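Local coordinates for protein 2-hydroxyisobutyryl-CoA synthetase (Aquincola tertiaricarbonis, PDB 6HDY) that is an acyl-CoA synthetase of the ANL superfamily of AMP-binding enzymes, built from an AMP-binding domain and a smaller C-terminal domain, at residues Y21-L26 against R187-A192. Sequence-based numbering, arbitrary orientation.
Sequences YDENYL and RLRAKA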
loop_
_atom_site.group_PDB
_atom_site.type_symbol
_atom_site.label_atom_id
_atom_site.label_comp_id
_atom_site.label_asym_id
_atom_site.label_seq_id
_atom_site.Cartn_x
_atom_site.Cartn_y
_atom_site.Cartn_z
ATOM N N TYR A 21 -22.422 -5.367 -11.527
ATOM C CA TYR A 21 -22.131 -4.303 -12.484
ATOM C C TYR A 21 -21.371 -4.691 -13.750
ATOM O O TYR A 21 -20.382 -5.415 -13.682
ATOM C CB TYR A 21 -21.370 -3.174 -11.792
ATOM C CG TYR A 21 -22.192 -2.352 -10.818
ATOM C CD1 TYR A 21 -23.210 -1.510 -11.267
ATOM C CD2 TYR A 21 -21.877 -2.328 -9.459
ATOM C CE1 TYR A 21 -23.962 -0.747 -10.376
ATOM C CE2 TYR A 21 -22.590 -1.536 -8.565
ATOM C CZ TYR A 21 -23.630 -0.740 -9.028
ATOM O OH TYR A 21 -24.300 0.068 -8.146
ATOM N N ASP A 22 -21.797 -4.128 -14.900
ATOM C CA ASP A 22 -21.112 -4.254 -16.185
ATOM C C ASP A 22 -19.786 -3.487 -16.018
ATOM O O ASP A 22 -19.776 -2.263 -15.858
ATOM C CB ASP A 22 -21.971 -3.660 -17.338
ATOM C CG ASP A 22 -21.309 -3.569 -18.719
ATOM O OD1 ASP A 22 -20.120 -3.966 -18.848
ATOM O OD2 ASP A 22 -21.970 -3.083 -19.666
ATOM N N GLU A 23 -18.678 -4.240 -16.018
ATOM C CA GLU A 23 -17.310 -3.761 -15.866
ATOM C C GLU A 23 -16.839 -2.932 -17.069
ATOM O O GLU A 23 -15.863 -2.193 -16.950
ATOM C CB GLU A 23 -16.358 -4.954 -15.609
ATOM C CG GLU A 23 -16.563 -5.669 -14.274
ATOM C CD GLU A 23 -16.327 -4.841 -13.020
ATOM O OE1 GLU A 23 -17.003 -5.105 -12.000
ATOM O OE2 GLU A 23 -15.481 -3.920 -13.058
ATOM N N ASN A 24 -17.538 -3.033 -18.213
ATOM C CA ASN A 24 -17.175 -2.305 -19.430
ATOM C C ASN A 24 -17.943 -1.014 -19.657
ATOM O O ASN A 24 -17.619 -0.278 -20.590
ATOM C CB ASN A 24 -17.277 -3.219 -20.657
ATOM C CG ASN A 24 -16.242 -4.307 -20.599
ATOM O OD1 ASN A 24 -15.049 -4.053 -20.349
ATOM N ND2 ASN A 24 -16.703 -5.541 -20.683
ATOM N N TYR A 25 -18.935 -0.727 -18.813
ATOM C CA TYR A 25 -19.706 0.491 -18.936
ATOM C C TYR A 25 -18.908 1.741 -18.563
ATOM O O TYR A 25 -18.250 1.797 -17.518
ATOM C CB TYR A 25 -20.993 0.415 -18.116
ATOM C CG TYR A 25 -21.695 1.755 -18.033
ATOM C CD1 TYR A 25 -22.423 2.247 -19.114
ATOM C CD2 TYR A 25 -21.533 2.584 -16.920
ATOM C CE1 TYR A 25 -23.021 3.501 -19.069
ATOM C CE2 TYR A 25 -22.110 3.850 -16.875
ATOM C CZ TYR A 25 -22.869 4.297 -17.946
ATOM O OH TYR A 25 -23.474 5.524 -17.912
ATOM N N LEU A 26 -18.999 2.752 -19.424
ATOM C CA LEU A 26 -18.417 4.076 -19.198
ATOM C C LEU A 26 -19.504 5.076 -19.651
ATOM O O LEU A 26 -20.093 4.876 -20.727
ATOM C CB LEU A 26 -17.127 4.255 -20.020
ATOM C CG LEU A 26 -15.788 4.548 -19.302
ATOM C CD1 LEU A 26 -15.786 4.163 -17.805
ATOM C CD2 LEU A 26 -14.652 3.858 -20.022
ATOM N N ARG A 187 -11.525 1.203 -11.734
ATOM C CA ARG A 187 -12.804 1.018 -12.434
ATOM C C ARG A 187 -13.155 2.235 -13.340
ATOM O O ARG A 187 -13.729 2.063 -14.427
ATOM C CB ARG A 187 -13.940 0.711 -11.428
ATOM C CG ARG A 187 -15.337 0.501 -12.052
ATOM C CD ARG A 187 -15.364 -0.573 -13.147
ATOM N NE ARG A 187 -16.667 -0.630 -13.820
ATOM C CZ ARG A 187 -17.009 0.085 -14.890
ATOM N NH1 ARG A 187 -18.220 -0.027 -15.407
ATOM N NH2 ARG A 187 -16.147 0.933 -15.436
ATOM N N LEU A 188 -12.749 3.442 -12.918
ATOM C CA LEU A 188 -12.980 4.670 -13.695
ATOM C C LEU A 188 -12.128 4.700 -14.985
ATOM O O LEU A 188 -12.338 5.556 -15.848
ATOM C CB LEU A 188 -12.670 5.903 -12.805
ATOM C CG LEU A 188 -12.938 7.322 -13.373
ATOM C CD1 LEU A 188 -14.355 7.445 -13.998
ATOM C CD2 LEU A 188 -12.690 8.363 -12.304
ATOM N N ARG A 189 -11.163 3.755 -15.108
ATOM C CA ARG A 189 -10.203 3.673 -16.203
ATOM C C ARG A 189 -9.276 4.902 -16.151
ATOM O O ARG A 189 -8.805 5.399 -17.172
ATOM C CB ARG A 189 -10.852 3.437 -17.600
ATOM C CG ARG A 189 -11.942 2.356 -17.642
ATOM C CD ARG A 189 -11.405 0.940 -17.579
ATOM N NE ARG A 189 -12.441 -0.037 -17.225
ATOM C CZ ARG A 189 -12.372 -0.870 -16.183
ATOM N NH1 ARG A 189 -13.351 -1.734 -15.952
ATOM N NH2 ARG A 189 -11.306 -0.864 -15.385
ATOM N N ALA A 190 -9.014 5.391 -14.933
ATOM C CA ALA A 190 -8.081 6.492 -14.733
ATOM C C ALA A 190 -6.692 5.833 -14.704
ATOM O O ALA A 190 -6.612 4.611 -14.662
ATOM C CB ALA A 190 -8.376 7.182 -13.391
ATOM N N LYS A 191 -5.611 6.609 -14.762
ATOM C CA LYS A 191 -4.264 6.055 -14.590
ATOM C C LYS A 191 -4.064 6.043 -13.051
ATOM O O LYS A 191 -3.790 7.092 -12.455
ATOM C CB LYS A 191 -3.203 6.941 -15.263
ATOM C CG LYS A 191 -3.236 6.940 -16.770
ATOM C CD LYS A 191 -2.342 8.053 -17.284
ATOM C CE LYS A 191 -2.341 8.154 -18.786
ATOM N NZ LYS A 191 -3.707 8.356 -19.349
ATOM N N ALA A 192 -4.323 4.892 -12.398
ATOM C CA ALA A 192 -4.213 4.828 -10.921
ATOM C C ALA A 192 -2.754 4.934 -10.507
ATOM O O ALA A 192 -1.923 4.184 -11.007
ATOM C CB ALA A 192 -4.840 3.543 -10.382
#
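Glu23 and Arg187 mark where the two backbones come nearest, their CA atoms 7.4 Å apart. Residues 22-25 form a type I beta turn, in which Asp22 OD1 takes the Asn24 N-H to make an Asx turn. The partner is the C-terminal end of helix 176-187, where Arg189, at positive phi (66°), closes a Schellman motif before the chain enters strand 191-193.

Both arginines read the turn through its carbonyls. Arg187 meets Tyr25 O end-on with two nitrogens: NH1 at 2.8 Å sits on a lone pair, NH2 at 3.1 Å is tilted out of the carbonyl plane. NH1 also makes a weak bond to Asp22 O. Over the centre of this guanidinium, 3.3 Å above its plane, lies Glu23 O, which instead accepts a bond from Arg189 NH1 at 2.7 Å.

This pins the N-terminal loop to the C-terminal end of helix 176-187 and the turn after it, which leads into the parallel sheet of the AMP-binding domain. The Glu23 chain bends at chi2 (-62°), which turns CD toward Arg187, and OE2 lies 3.6 Å from Arg187 NE in a salt bridge, the carboxylate and guanidinium planes 58° apart. Helix 141-157 adds Arg145 as a second partner for OE2, while Asn149 accepts from Arg187 NE and donates to Glu23 OE1. Leu26 packs CD2 against Arg189 CG at 3.9 Å and CD1 near Arg187 NH2.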